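Local coordinates for protein sulfotransferase (Alicyclobacillus acidocaldarius subsp. acidocaldarius, PDB 3RNL) that probably transfers sulfo groups to acceptor molecules and binds magnesium ions, at residues H43-P48 with V91-Y96. Residues are numbered along the deposited sequence; the frame is centred on the assembly and turned at random.
Sequences HFFSIP and VFYLFY
V91 and F92 meet the imidazole of H43 with their backbone. The N-H of V91 is taken by the carboxylate of E41. The N-H of F92 points to NE2 of H43, 3.0 Å from N to NE2, with an N-H...N angle of 149°. The donor lies close to the imidazole plane, at the ring edge. CG of H43 stands anti to its own carbonyl carbon (chi1 -75°), and from there the imidazole extends to F92. E41 holds the other nitrogen, ND1, through its backbone O. The ring is thus bonded at both nitrogens, which restrains its rotation. This pairing is consistent with a proton on ND1 and none on NE2. The F92 ring is nearly parallel to the imidazole but slid aside, with planes at 26° and little overlap. CB of F92 lies 3.4 Å from NE2 of H43. An alanine in place of H43 would probably leave the F92 N-H and the E41 carbonyl without their partner and open a gap beside F92.

The Y93 ring lies against the 43-48 loop. Its CE1 lies 3.5 Å from CA of H43 and 3.9 Å from CB of F45. The hydroxyl sits by the backbone N atoms of F44 and F45 and is hydrogen-bonded to E88. At the ring edge, OG of S46 lies in plane, 3.2 Å from Y93 CD1. That OG is hydrogen-bonded to T99.

Y96 closes the contact: its CD2 is 3.8 Å from CB of S46.

H43, F92 and Y93 form a buried aromatic cluster. It joins the loops that follow the neighbouring parallel strands 34-35 and 85-89, in the alpha-beta-alpha sandwich of a P-loop-like sulfotransferase fold.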
loop_
_atom_site.group_PDB
_atom_site.type_symbol
_atom_site.label_atom_id
_atom_site.label_comp_id
_atom_site.label_asym_id
_atom_site.label_seq_id
_atom_site.Cartn_x
_atom_site.Cartn_y
_atom_site.Cartn_z
ATOM N N HIS A 43 0.239 -2.817 -10.758
ATOM C CA HIS A 43 0.666 -4.084 -10.145
ATOM C C HIS A 43 1.604 -4.925 -11.009
ATOM O O HIS A 43 1.674 -6.148 -10.855
ATOM C CB HIS A 43 -0.538 -4.923 -9.672
ATOM C CG HIS A 43 -1.165 -4.384 -8.425
ATOM N ND1 HIS A 43 -2.226 -3.502 -8.451
ATOM C CD2 HIS A 43 -0.830 -4.532 -7.119
ATOM C CE1 HIS A 43 -2.540 -3.157 -7.211
ATOM N NE2 HIS A 43 -1.717 -3.777 -6.384
ATOM N N PHE A 44 2.359 -4.266 -11.881
ATOM C CA PHE A 44 3.259 -4.985 -12.785
ATOM C C PHE A 44 4.191 -5.968 -12.057
ATOM O O PHE A 44 4.375 -7.122 -12.490
ATOM C CB PHE A 44 4.065 -3.980 -13.620
ATOM C CG PHE A 44 5.097 -4.615 -14.506
ATOM C CD1 PHE A 44 4.716 -5.292 -15.659
ATOM C CD2 PHE A 44 6.440 -4.533 -14.191
ATOM C CE1 PHE A 44 5.661 -5.887 -16.481
ATOM C CE2 PHE A 44 7.392 -5.113 -15.007
ATOM C CZ PHE A 44 6.999 -5.791 -16.161
ATOM N N PHE A 45 4.793 -5.522 -10.960
ATOM C CA PHE A 45 5.769 -6.366 -10.253
ATOM C C PHE A 45 5.137 -7.471 -9.408
ATOM O O PHE A 45 5.847 -8.308 -8.851
ATOM C CB PHE A 45 6.725 -5.493 -9.425
ATOM C CG PHE A 45 7.649 -4.673 -10.282
ATOM C CD1 PHE A 45 8.690 -5.288 -10.961
ATOM C CD2 PHE A 45 7.446 -3.311 -10.453
ATOM C CE1 PHE A 45 9.551 -4.549 -11.774
ATOM C CE2 PHE A 45 8.285 -2.572 -11.278
ATOM C CZ PHE A 45 9.338 -3.197 -11.938
ATOM N N SER A 46 3.811 -7.426 -9.251
ATOM C CA SER A 46 3.074 -8.483 -8.550
ATOM C C SER A 46 2.429 -9.570 -9.408
ATOM O O SER A 46 1.994 -10.593 -8.887
ATOM C CB SER A 46 2.000 -7.837 -7.660
ATOM O OG SER A 46 2.643 -7.109 -6.624
ATOM N N ILE A 47 2.376 -9.366 -10.719
ATOM C CA ILE A 47 1.550 -10.238 -11.574
ATOM C C ILE A 47 1.843 -11.735 -11.391
ATOM O O ILE A 47 0.922 -12.550 -11.315
ATOM C CB ILE A 47 1.665 -9.870 -13.072
ATOM C CG1 ILE A 47 1.313 -8.397 -13.310
ATOM C CG2 ILE A 47 0.793 -10.794 -13.937
ATOM C CD1 ILE A 47 -0.060 -7.988 -12.851
ATOM N N PRO A 48 3.125 -12.121 -11.327
ATOM C CA PRO A 48 3.364 -13.564 -11.194
ATOM C C PRO A 48 2.823 -14.204 -9.912
ATOM O O PRO A 48 2.716 -15.435 -9.860
ATOM C CB PRO A 48 4.895 -13.678 -11.261
ATOM C CG PRO A 48 5.313 -12.436 -12.036
ATOM C CD PRO A 48 4.381 -11.374 -11.532
ATOM N N VAL A 91 -1.095 -0.655 -4.477
ATOM C CA VAL A 91 -1.213 -0.900 -3.043
ATOM C C VAL A 91 -1.030 -2.346 -2.583
ATOM O O VAL A 91 -0.835 -2.578 -1.393
ATOM C CB VAL A 91 -2.530 -0.348 -2.480
ATOM C CG1 VAL A 91 -2.585 1.164 -2.680
ATOM C CG2 VAL A 91 -3.709 -1.049 -3.126
ATOM N N PHE A 92 -1.115 -3.324 -3.486
ATOM C CA PHE A 92 -0.837 -4.693 -3.081
ATOM C C PHE A 92 0.605 -5.149 -3.361
ATOM O O PHE A 92 0.945 -6.313 -3.187
ATOM C CB PHE A 92 -1.897 -5.670 -3.610
ATOM C CG PHE A 92 -3.281 -5.358 -3.103
ATOM C CD1 PHE A 92 -3.586 -5.514 -1.756
ATOM C CD2 PHE A 92 -4.265 -4.885 -3.957
ATOM C CE1 PHE A 92 -4.876 -5.218 -1.275
ATOM C CE2 PHE A 92 -5.541 -4.588 -3.479
ATOM C CZ PHE A 92 -5.840 -4.754 -2.134
ATOM N N TYR A 93 1.440 -4.229 -3.831
ATOM C CA TYR A 93 2.871 -4.532 -3.930
ATOM C C TYR A 93 3.424 -5.034 -2.586
ATOM O O TYR A 93 4.272 -5.920 -2.545
ATOM C CB TYR A 93 3.622 -3.276 -4.359
ATOM C CG TYR A 93 3.676 -3.002 -5.848
ATOM C CD1 TYR A 93 3.413 -3.996 -6.782
ATOM C CD2 TYR A 93 4.055 -1.748 -6.316
ATOM C CE1 TYR A 93 3.503 -3.746 -8.150
ATOM C CE2 TYR A 93 4.146 -1.485 -7.679
ATOM C CZ TYR A 93 3.880 -2.492 -8.583
ATOM O OH TYR A 93 3.976 -2.233 -9.922
ATOM N N LEU A 94 2.941 -4.472 -1.486
ATOM C CA LEU A 94 3.436 -4.864 -0.159
ATOM C C LEU A 94 2.999 -6.297 0.168
ATOM O O LEU A 94 3.738 -7.096 0.762
ATOM C CB LEU A 94 2.880 -3.883 0.883
ATOM C CG LEU A 94 3.319 -4.188 2.325
ATOM C CD1 LEU A 94 4.858 -4.102 2.487
ATOM C CD2 LEU A 94 2.618 -3.246 3.318
ATOM N N PHE A 95 1.793 -6.633 -0.270
ATOM C CA PHE A 95 1.162 -7.894 0.102
ATOM C C PHE A 95 1.698 -9.108 -0.662
ATOM O O PHE A 95 1.911 -10.169 -0.070
ATOM C CB PHE A 95 -0.355 -7.781 -0.112
ATOM C CG PHE A 95 -1.103 -9.079 0.115
ATOM C CD1 PHE A 95 -1.318 -9.553 1.400
ATOM C CD2 PHE A 95 -1.589 -9.817 -0.959
ATOM C CE1 PHE A 95 -2.015 -10.744 1.617
ATOM C CE2 PHE A 95 -2.274 -11.014 -0.751
ATOM C CZ PHE A 95 -2.483 -11.475 0.535
ATOM N N TYR A 96 1.912 -8.971 -1.965
ATOM C CA TYR A 96 2.320 -10.131 -2.770
ATOM C C TYR A 96 3.810 -10.405 -2.554
ATOM O O TYR A 96 4.644 -9.517 -2.738
ATOM C CB TYR A 96 1.990 -9.900 -4.249
ATOM C CG TYR A 96 0.511 -10.103 -4.516
ATOM C CD1 TYR A 96 -0.064 -11.368 -4.386
ATOM C CD2 TYR A 96 -0.310 -9.040 -4.852
ATOM C CE1 TYR A 96 -1.426 -11.561 -4.608
ATOM C CE2 TYR A 96 -1.671 -9.226 -5.087
ATOM C CZ TYR A 96 -2.216 -10.488 -4.962
ATOM O OH TYR A 96 -3.571 -10.687 -5.180
#